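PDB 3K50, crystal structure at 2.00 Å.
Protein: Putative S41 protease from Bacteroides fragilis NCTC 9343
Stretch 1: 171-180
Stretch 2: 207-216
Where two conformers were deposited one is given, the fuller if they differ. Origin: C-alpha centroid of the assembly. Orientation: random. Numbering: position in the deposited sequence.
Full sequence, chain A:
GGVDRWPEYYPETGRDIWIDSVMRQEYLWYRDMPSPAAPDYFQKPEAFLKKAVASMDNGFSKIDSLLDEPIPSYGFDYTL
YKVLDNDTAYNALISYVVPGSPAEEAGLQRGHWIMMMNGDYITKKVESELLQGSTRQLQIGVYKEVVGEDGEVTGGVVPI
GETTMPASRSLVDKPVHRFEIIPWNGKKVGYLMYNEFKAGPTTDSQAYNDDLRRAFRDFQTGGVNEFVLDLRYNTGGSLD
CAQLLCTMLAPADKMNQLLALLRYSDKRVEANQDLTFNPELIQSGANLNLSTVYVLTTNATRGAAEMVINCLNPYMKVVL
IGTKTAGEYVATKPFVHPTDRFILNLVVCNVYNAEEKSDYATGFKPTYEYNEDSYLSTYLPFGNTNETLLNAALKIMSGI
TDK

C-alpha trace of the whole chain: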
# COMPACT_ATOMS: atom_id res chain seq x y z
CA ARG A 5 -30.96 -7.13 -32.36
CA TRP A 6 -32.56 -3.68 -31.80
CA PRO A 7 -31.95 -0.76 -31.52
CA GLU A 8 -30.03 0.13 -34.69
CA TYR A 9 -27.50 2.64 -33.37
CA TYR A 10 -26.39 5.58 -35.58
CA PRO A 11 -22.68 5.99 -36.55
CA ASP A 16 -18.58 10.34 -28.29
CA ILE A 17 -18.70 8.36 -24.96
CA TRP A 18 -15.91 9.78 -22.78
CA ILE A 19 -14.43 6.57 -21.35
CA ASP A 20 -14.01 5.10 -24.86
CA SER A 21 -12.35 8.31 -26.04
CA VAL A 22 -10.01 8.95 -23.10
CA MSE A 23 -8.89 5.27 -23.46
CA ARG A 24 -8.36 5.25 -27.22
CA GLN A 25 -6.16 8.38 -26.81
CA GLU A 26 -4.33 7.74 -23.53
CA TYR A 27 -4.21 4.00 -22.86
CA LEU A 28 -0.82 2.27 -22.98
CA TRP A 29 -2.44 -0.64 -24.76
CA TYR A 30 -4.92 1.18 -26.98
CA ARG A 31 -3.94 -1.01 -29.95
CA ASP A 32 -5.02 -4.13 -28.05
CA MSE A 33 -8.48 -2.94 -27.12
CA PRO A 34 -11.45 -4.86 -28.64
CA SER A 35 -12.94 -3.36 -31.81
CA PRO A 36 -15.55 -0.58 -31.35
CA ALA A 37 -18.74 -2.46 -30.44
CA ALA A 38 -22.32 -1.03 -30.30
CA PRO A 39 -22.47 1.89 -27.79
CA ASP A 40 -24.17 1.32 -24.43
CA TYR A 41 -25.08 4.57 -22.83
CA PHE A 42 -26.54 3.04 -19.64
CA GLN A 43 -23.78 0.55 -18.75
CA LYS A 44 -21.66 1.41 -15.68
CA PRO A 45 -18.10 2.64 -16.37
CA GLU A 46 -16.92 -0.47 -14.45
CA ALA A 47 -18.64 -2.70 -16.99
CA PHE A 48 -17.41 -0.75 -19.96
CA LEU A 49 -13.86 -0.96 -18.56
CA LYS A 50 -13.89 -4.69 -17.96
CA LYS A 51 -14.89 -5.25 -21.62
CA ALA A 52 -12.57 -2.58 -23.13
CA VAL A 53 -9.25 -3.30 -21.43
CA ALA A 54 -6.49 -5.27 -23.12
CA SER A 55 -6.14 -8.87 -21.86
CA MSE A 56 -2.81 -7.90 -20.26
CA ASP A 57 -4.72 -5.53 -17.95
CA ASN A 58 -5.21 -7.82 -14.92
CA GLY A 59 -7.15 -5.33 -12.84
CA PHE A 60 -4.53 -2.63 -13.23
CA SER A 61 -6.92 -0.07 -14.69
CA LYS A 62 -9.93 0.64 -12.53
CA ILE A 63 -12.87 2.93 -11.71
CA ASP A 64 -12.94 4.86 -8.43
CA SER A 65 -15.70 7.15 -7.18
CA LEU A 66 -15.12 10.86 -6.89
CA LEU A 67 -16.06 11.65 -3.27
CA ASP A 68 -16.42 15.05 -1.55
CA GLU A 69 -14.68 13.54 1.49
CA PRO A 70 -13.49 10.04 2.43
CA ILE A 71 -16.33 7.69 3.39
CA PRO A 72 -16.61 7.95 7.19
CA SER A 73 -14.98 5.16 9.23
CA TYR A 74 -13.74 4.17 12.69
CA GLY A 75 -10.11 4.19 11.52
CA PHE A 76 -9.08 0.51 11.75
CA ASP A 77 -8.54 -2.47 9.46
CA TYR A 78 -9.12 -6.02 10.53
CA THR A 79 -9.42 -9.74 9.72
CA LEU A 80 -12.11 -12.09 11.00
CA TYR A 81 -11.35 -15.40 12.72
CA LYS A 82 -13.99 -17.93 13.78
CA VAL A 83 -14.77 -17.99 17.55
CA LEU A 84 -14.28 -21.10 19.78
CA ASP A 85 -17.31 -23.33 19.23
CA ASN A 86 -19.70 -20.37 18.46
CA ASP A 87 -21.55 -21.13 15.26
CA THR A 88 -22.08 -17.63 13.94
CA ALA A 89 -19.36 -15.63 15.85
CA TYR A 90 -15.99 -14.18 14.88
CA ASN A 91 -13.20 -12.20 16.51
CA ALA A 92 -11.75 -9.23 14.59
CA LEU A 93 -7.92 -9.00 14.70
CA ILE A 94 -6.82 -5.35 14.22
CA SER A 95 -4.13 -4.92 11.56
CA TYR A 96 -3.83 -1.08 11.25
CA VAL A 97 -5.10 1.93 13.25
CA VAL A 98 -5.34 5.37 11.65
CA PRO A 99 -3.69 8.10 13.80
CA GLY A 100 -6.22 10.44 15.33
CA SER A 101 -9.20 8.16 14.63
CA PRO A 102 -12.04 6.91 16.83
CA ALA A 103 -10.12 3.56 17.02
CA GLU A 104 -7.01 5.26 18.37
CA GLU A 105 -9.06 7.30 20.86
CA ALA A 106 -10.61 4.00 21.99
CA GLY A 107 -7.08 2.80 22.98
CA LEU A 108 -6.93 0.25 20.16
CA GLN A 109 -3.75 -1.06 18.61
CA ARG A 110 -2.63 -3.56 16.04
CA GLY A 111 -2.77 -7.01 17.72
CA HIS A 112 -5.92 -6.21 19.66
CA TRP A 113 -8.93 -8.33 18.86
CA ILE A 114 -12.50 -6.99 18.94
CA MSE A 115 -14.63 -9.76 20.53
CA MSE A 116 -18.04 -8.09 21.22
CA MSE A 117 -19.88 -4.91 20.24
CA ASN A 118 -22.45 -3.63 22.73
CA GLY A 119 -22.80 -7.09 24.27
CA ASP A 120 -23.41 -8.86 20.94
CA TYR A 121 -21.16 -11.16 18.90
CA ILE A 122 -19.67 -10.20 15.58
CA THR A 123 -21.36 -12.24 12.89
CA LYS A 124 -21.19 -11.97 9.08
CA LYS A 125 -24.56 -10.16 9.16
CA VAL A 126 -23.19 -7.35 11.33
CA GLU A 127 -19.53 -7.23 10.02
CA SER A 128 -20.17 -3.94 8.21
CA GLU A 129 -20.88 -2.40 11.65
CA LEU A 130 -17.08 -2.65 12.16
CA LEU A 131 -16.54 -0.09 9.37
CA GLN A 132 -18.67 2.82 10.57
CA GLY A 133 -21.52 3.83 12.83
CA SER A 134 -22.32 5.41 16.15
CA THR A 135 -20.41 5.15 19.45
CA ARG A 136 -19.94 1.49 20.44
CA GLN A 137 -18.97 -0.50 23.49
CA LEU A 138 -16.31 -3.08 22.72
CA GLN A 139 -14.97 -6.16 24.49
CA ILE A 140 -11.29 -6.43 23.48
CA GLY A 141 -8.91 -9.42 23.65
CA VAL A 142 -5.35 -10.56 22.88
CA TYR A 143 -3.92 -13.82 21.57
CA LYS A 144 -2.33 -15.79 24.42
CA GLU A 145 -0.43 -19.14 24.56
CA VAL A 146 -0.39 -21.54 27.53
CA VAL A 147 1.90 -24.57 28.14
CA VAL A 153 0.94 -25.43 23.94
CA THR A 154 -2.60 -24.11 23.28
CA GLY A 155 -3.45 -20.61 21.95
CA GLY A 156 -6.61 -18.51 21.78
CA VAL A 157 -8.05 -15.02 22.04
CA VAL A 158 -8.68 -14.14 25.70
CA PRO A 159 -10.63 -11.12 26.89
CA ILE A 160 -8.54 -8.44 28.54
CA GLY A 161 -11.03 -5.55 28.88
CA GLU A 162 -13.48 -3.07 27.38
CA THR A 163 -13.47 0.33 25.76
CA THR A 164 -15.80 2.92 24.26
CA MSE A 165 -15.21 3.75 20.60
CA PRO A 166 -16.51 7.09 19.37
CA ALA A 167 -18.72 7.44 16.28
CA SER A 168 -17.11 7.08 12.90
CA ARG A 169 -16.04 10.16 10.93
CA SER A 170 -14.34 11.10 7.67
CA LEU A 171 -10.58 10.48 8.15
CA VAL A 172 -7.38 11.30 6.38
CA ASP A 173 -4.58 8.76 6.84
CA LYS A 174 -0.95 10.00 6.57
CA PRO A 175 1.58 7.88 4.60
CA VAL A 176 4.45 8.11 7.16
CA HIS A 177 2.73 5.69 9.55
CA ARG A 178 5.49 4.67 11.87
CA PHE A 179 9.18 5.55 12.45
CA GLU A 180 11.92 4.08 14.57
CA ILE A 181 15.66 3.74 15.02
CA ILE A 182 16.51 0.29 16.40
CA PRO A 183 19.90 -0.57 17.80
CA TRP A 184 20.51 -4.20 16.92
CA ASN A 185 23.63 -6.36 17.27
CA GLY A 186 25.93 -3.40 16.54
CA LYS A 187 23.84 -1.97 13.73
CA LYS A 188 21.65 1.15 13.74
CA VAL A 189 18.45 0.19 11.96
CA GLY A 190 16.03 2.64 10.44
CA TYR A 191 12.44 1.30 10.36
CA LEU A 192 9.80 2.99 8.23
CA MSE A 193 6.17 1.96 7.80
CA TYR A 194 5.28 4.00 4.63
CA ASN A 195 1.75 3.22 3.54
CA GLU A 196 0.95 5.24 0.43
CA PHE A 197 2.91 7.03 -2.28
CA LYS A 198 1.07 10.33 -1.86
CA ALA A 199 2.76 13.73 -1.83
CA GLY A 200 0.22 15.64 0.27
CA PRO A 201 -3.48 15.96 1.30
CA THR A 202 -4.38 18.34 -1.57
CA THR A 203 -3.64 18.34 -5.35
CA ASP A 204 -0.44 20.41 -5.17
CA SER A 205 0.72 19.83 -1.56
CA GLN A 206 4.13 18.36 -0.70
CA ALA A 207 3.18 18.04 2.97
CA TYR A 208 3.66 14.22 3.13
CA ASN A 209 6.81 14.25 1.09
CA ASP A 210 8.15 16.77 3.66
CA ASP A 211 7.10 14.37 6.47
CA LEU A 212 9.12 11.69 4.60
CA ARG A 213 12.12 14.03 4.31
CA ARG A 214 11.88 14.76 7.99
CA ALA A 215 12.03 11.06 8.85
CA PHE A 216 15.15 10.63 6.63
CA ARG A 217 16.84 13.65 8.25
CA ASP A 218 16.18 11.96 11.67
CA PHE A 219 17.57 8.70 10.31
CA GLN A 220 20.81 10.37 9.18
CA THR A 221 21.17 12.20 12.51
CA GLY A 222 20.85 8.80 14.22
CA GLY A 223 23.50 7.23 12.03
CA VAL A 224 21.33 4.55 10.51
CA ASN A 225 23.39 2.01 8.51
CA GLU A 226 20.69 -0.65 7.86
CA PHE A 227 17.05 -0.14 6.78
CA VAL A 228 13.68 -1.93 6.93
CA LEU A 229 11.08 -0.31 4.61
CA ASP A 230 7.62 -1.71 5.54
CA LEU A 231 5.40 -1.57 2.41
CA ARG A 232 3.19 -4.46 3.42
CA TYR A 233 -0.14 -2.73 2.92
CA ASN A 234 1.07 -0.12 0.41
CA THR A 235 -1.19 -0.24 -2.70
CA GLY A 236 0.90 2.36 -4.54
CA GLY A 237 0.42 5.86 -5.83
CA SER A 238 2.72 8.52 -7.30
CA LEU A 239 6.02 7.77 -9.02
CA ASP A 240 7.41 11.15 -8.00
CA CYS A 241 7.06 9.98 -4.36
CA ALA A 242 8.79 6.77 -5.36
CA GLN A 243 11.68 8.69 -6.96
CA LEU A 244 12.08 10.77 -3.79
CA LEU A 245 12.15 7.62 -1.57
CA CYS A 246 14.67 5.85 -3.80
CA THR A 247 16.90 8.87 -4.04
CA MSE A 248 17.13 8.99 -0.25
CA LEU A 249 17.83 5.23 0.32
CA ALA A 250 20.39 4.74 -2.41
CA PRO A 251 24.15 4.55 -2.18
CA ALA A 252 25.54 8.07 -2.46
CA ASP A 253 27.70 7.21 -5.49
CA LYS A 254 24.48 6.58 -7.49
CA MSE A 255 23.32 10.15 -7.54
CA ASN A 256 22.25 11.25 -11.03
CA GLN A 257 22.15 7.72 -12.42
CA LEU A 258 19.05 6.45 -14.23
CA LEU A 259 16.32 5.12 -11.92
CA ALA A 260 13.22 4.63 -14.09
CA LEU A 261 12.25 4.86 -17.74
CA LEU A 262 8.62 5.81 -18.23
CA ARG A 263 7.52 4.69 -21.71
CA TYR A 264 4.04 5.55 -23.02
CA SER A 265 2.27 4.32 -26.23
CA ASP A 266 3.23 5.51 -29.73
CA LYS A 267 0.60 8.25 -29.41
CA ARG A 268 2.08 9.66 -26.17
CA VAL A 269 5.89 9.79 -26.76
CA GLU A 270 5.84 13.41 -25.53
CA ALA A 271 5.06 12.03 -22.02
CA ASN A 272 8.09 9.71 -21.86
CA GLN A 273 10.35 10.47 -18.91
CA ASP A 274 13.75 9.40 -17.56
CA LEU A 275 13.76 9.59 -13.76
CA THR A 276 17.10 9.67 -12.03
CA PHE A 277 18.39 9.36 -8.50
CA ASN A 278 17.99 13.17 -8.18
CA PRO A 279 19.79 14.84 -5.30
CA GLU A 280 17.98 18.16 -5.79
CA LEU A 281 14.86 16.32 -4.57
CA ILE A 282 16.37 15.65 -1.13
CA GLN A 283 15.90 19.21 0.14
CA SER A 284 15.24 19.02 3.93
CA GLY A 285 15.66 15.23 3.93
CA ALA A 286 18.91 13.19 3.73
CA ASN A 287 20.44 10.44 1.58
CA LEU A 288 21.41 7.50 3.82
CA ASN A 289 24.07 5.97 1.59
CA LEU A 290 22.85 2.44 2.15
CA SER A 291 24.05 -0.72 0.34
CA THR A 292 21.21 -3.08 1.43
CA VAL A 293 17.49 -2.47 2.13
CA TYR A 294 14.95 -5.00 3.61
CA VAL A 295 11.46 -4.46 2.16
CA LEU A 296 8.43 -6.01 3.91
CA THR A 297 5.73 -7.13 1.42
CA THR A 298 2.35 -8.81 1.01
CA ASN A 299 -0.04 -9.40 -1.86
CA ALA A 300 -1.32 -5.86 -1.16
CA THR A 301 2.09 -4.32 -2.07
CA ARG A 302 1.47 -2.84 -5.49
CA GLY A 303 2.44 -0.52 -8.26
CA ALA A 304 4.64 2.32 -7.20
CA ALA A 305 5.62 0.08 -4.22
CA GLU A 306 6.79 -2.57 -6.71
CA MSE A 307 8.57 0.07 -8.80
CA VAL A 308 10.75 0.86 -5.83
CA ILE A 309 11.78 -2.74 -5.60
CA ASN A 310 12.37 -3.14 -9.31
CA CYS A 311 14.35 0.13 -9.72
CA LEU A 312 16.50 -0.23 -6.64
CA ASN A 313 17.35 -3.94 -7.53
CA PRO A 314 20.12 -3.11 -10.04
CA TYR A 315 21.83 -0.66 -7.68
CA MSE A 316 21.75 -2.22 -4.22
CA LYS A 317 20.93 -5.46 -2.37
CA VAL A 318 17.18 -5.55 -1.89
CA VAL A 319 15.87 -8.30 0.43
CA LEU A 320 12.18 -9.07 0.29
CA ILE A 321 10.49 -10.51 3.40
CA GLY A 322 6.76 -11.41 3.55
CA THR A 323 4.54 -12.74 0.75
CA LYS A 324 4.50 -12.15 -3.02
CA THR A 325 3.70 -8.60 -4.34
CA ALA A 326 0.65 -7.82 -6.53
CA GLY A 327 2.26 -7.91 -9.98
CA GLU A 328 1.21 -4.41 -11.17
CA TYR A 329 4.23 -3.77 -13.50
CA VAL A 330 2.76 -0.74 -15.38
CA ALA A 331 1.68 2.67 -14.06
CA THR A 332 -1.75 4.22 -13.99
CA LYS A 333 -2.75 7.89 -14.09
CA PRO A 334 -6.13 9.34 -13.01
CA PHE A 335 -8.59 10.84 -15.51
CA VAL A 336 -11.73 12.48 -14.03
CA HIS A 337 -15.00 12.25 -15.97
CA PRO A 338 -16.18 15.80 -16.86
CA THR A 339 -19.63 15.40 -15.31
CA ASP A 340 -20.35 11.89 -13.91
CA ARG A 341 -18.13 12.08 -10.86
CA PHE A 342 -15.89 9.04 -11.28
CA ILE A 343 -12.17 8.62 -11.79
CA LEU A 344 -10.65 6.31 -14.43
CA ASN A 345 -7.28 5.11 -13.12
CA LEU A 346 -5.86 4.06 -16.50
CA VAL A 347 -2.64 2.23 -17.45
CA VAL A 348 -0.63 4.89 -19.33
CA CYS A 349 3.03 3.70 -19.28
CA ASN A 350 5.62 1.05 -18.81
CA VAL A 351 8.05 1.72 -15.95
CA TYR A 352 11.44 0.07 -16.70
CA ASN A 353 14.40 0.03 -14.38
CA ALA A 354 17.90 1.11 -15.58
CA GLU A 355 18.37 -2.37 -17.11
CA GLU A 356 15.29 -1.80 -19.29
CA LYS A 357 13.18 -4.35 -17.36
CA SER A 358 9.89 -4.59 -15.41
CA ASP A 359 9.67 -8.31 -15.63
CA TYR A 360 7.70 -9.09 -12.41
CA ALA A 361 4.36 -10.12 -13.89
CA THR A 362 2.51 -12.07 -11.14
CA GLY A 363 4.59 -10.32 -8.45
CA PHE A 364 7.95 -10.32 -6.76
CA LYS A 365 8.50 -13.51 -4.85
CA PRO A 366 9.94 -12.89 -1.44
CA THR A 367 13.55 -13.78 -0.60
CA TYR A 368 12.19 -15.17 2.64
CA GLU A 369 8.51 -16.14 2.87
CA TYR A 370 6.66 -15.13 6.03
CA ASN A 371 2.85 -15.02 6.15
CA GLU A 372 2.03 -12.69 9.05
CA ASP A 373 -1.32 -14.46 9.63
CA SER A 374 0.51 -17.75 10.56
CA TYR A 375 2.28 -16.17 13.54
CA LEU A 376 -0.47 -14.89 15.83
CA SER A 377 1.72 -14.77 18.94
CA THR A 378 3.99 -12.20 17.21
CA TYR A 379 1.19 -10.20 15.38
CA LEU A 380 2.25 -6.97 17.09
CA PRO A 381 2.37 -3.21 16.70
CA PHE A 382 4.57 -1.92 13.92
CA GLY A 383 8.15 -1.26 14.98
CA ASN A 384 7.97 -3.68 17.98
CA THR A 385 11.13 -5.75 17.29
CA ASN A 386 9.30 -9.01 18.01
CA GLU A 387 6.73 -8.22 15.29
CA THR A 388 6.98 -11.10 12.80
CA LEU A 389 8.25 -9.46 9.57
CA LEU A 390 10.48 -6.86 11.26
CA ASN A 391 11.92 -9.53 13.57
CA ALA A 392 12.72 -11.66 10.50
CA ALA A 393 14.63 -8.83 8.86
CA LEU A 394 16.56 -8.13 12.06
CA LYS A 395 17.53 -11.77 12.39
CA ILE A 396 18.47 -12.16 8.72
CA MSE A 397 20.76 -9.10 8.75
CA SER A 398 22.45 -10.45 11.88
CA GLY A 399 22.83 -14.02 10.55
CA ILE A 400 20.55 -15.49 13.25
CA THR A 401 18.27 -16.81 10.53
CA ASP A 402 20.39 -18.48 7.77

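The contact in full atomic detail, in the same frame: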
# COMPACT_ATOMS: atom_id res chain seq x y z
N LEU A 171 -11.99 10.41 7.72
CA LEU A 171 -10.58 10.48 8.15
C LEU A 171 -9.58 10.59 7.02
O LEU A 171 -9.81 10.11 5.90
CB LEU A 171 -10.20 9.21 8.92
CG LEU A 171 -11.05 8.86 10.14
CD1 LEU A 171 -10.77 7.42 10.58
CD2 LEU A 171 -10.89 9.86 11.28
N VAL A 172 -8.46 11.19 7.33
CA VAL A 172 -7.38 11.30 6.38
C VAL A 172 -6.19 10.58 7.01
O VAL A 172 -5.75 10.93 8.11
CB VAL A 172 -7.03 12.74 6.10
CG1 VAL A 172 -5.66 12.82 5.39
CG2 VAL A 172 -8.13 13.34 5.25
N ASP A 173 -5.70 9.55 6.33
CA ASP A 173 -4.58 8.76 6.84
C ASP A 173 -3.27 9.22 6.19
O ASP A 173 -3.15 9.26 4.98
CB ASP A 173 -4.81 7.26 6.59
CG ASP A 173 -3.75 6.38 7.28
OD1 ASP A 173 -3.33 6.75 8.38
OD2 ASP A 173 -3.31 5.35 6.73
N LYS A 174 -2.28 9.53 7.02
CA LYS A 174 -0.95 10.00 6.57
C LYS A 174 0.01 8.85 6.15
O LYS A 174 0.12 7.83 6.82
CB LYS A 174 -0.35 10.88 7.68
CG LYS A 174 -1.17 12.20 7.85
CD LYS A 174 -0.64 13.17 8.96
N PRO A 175 0.71 8.99 5.01
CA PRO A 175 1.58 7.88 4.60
C PRO A 175 2.72 7.47 5.55
O PRO A 175 3.01 6.26 5.63
CB PRO A 175 2.20 8.38 3.29
CG PRO A 175 1.34 9.48 2.84
CD PRO A 175 0.72 10.08 4.03
N VAL A 176 3.37 8.42 6.22
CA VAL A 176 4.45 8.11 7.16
C VAL A 176 3.77 7.62 8.43
O VAL A 176 3.42 8.40 9.33
CB VAL A 176 5.34 9.29 7.45
CG1 VAL A 176 6.35 8.93 8.54
CG2 VAL A 176 6.05 9.75 6.18
N HIS A 177 3.53 6.32 8.46
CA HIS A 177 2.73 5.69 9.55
C HIS A 177 3.46 5.39 10.81
O HIS A 177 2.93 5.57 11.91
CB HIS A 177 2.09 4.42 9.02
CG HIS A 177 1.15 3.77 9.98
ND1 HIS A 177 -0.01 4.37 10.40
CD2 HIS A 177 1.23 2.57 10.62
CE1 HIS A 177 -0.62 3.55 11.25
NE2 HIS A 177 0.11 2.46 11.40
N ARG A 178 4.69 4.93 10.69
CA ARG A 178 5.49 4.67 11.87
C ARG A 178 6.99 4.78 11.50
O ARG A 178 7.40 4.38 10.39
CB ARG A 178 5.17 3.28 12.44
CG ARG A 178 5.12 3.17 14.00
CD ARG A 178 3.90 3.91 14.61
NE ARG A 178 2.67 3.14 14.94
CZ ARG A 178 1.41 3.64 14.92
NH1 ARG A 178 1.11 4.83 14.38
NH2 ARG A 178 0.42 2.86 15.33
N PHE A 179 7.75 5.26 12.49
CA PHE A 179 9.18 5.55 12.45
C PHE A 179 9.91 4.99 13.65
O PHE A 179 9.41 5.06 14.79
CB PHE A 179 9.36 7.07 12.55
CG PHE A 179 10.80 7.54 12.72
CD1 PHE A 179 11.40 7.64 13.98
CD2 PHE A 179 11.53 7.95 11.60
CE1 PHE A 179 12.73 8.12 14.14
CE2 PHE A 179 12.84 8.43 11.75
CZ PHE A 179 13.44 8.50 13.04
N GLU A 180 11.10 4.44 13.43
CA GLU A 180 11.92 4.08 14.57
C GLU A 180 13.35 3.88 14.19
O GLU A 180 13.62 3.48 13.04
CB GLU A 180 11.49 2.72 15.12
CG GLU A 180 10.51 2.78 16.22
CD GLU A 180 10.56 1.55 16.95
OE1 GLU A 180 10.52 0.50 16.28
OE2 GLU A 180 10.70 1.65 18.19
N ALA A 207 3.18 18.27 1.54
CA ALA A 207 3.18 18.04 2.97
C ALA A 207 3.67 16.63 3.37
O ALA A 207 4.48 16.53 4.30
CB ALA A 207 1.78 18.32 3.57
N TYR A 208 3.25 15.58 2.69
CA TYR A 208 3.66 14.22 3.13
C TYR A 208 5.06 13.91 2.68
O TYR A 208 5.76 13.19 3.36
CB TYR A 208 2.74 13.14 2.63
CG TYR A 208 1.28 13.33 3.00
CD1 TYR A 208 0.90 13.91 4.21
CD2 TYR A 208 0.25 12.82 2.16
CE1 TYR A 208 -0.45 14.05 4.55
CE2 TYR A 208 -1.11 12.93 2.51
CZ TYR A 208 -1.45 13.53 3.70
OH TYR A 208 -2.79 13.65 4.05
N ASN A 209 5.44 14.40 1.51
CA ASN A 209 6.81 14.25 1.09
C ASN A 209 7.75 14.96 2.08
O ASN A 209 8.84 14.45 2.35
CB ASN A 209 7.04 14.79 -0.28
CG ASN A 209 6.57 13.90 -1.33
OD1 ASN A 209 6.28 12.72 -1.10
ND2 ASN A 209 6.50 14.44 -2.56
N ASP A 210 7.33 16.10 2.64
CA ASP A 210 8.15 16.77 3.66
C ASP A 210 8.18 15.97 4.98
O ASP A 210 9.18 16.00 5.68
CB ASP A 210 7.76 18.27 3.83
CG ASP A 210 8.25 19.12 2.63
OD1 ASP A 210 9.22 18.69 1.98
OD2 ASP A 210 7.69 20.19 2.32
N ASP A 211 7.09 15.30 5.33
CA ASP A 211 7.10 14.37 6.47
C ASP A 211 8.14 13.28 6.20
O ASP A 211 8.86 12.86 7.09
CB ASP A 211 5.75 13.66 6.64
CG ASP A 211 4.67 14.55 7.12
OD1 ASP A 211 4.99 15.57 7.77
OD2 ASP A 211 3.48 14.23 6.88
N LEU A 212 8.13 12.75 4.97
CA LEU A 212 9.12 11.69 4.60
C LEU A 212 10.57 12.21 4.71
O LEU A 212 11.44 11.54 5.27
CB LEU A 212 8.84 11.13 3.19
CG LEU A 212 9.64 9.96 2.64
CD1 LEU A 212 9.36 8.69 3.44
CD2 LEU A 212 9.31 9.69 1.16
N ARG A 213 10.82 13.42 4.21
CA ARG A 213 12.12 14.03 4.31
C ARG A 213 12.53 14.16 5.75
O ARG A 213 13.70 13.98 6.08
CB ARG A 213 12.15 15.43 3.69
CG ARG A 213 12.09 15.41 2.17
CD ARG A 213 12.09 16.78 1.58
NE ARG A 213 12.07 16.69 0.09
CZ ARG A 213 11.01 16.87 -0.72
NH1 ARG A 213 9.81 17.18 -0.26
NH2 ARG A 213 11.12 16.72 -2.04
N ARG A 214 11.57 14.52 6.59
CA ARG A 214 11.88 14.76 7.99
C ARG A 214 12.34 13.50 8.67
O ARG A 214 13.23 13.56 9.50
CB ARG A 214 10.66 15.36 8.69
CG ARG A 214 10.93 15.80 10.14
CD ARG A 214 10.01 16.92 10.63
NE ARG A 214 8.60 16.70 10.30
CZ ARG A 214 7.93 17.24 9.27
NH1 ARG A 214 8.48 18.09 8.38
NH2 ARG A 214 6.67 16.92 9.13
N ALA A 215 11.68 12.38 8.36
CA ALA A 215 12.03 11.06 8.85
C ALA A 215 13.48 10.72 8.41
O ALA A 215 14.30 10.26 9.22
CB ALA A 215 11.01 10.01 8.26
N PHE A 216 13.79 10.96 7.13
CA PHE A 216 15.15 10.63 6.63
C PHE A 216 16.24 11.53 7.30
O PHE A 216 17.33 11.06 7.64
CB PHE A 216 15.17 10.63 5.11
CG PHE A 216 14.78 9.32 4.51
CD1 PHE A 216 13.46 8.89 4.52
CD2 PHE A 216 15.73 8.48 4.00
CE1 PHE A 216 13.14 7.64 4.04
CE2 PHE A 216 15.41 7.27 3.45
CZ PHE A 216 14.11 6.83 3.47
O HOH W 1 2.91 11.51 6.65

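At the centre of this contact Val-176, the first residue of a strand, points its CA-to-CB bond toward a helix that runs nearly parallel to the strand, with 12° between their directions and 9.6 Å between their axes at closest approach. Its CG2 packs 4.3 Å from CB of Leu-212 and 3.9 Å from CB of Asp-211, and lies 3.8 Å from N of Leu-212. A short branched side chain suits this place, because it meets the helix backbone and the first side-chain carbons directly. The backbone N of Leu-212 is already bonded to O of Tyr-208 within the helix, so it can face a methyl group without losing a partner.

One turn earlier in the helix, Tyr-208 is the residue most covered by the other stretch. Its chi1, near -56° (m), helps lay the ring beneath Pro-175, whose CD sits 3.5 Å from the centroid of the Tyr-208 ring, 19° off the normal: a CH-pi contact over the face. Proline suits the role, since its compact ring presents a CH2 group to the flat aromatic surface. Farther along the ring, CG of Lys-174 approaches CE1 of Tyr-208 at 3.9 Å, so the aliphatic part of the lysine extends the packing.

Toward the other end, Phe-179 reaches Ala-215, with CD2 of Phe-179 4.0 Å from CB of Ala-215. The small alanine lets the ring come close to the helix backbone, and the ring edge meets O of Ala-215 at 3.4 Å from CE2 of Phe-179.

No direct hydrogen bond joins the modelled atoms of the two stretches. Instead, a water accepts from N of Val-176 (3.2 Å to the water O) and donates to OD2 of Asp-211 (2.8 Å). The other carboxylate oxygen of Asp-211, OD1, forms a salt bridge with NH2 of Arg-214 at 2.5 Å.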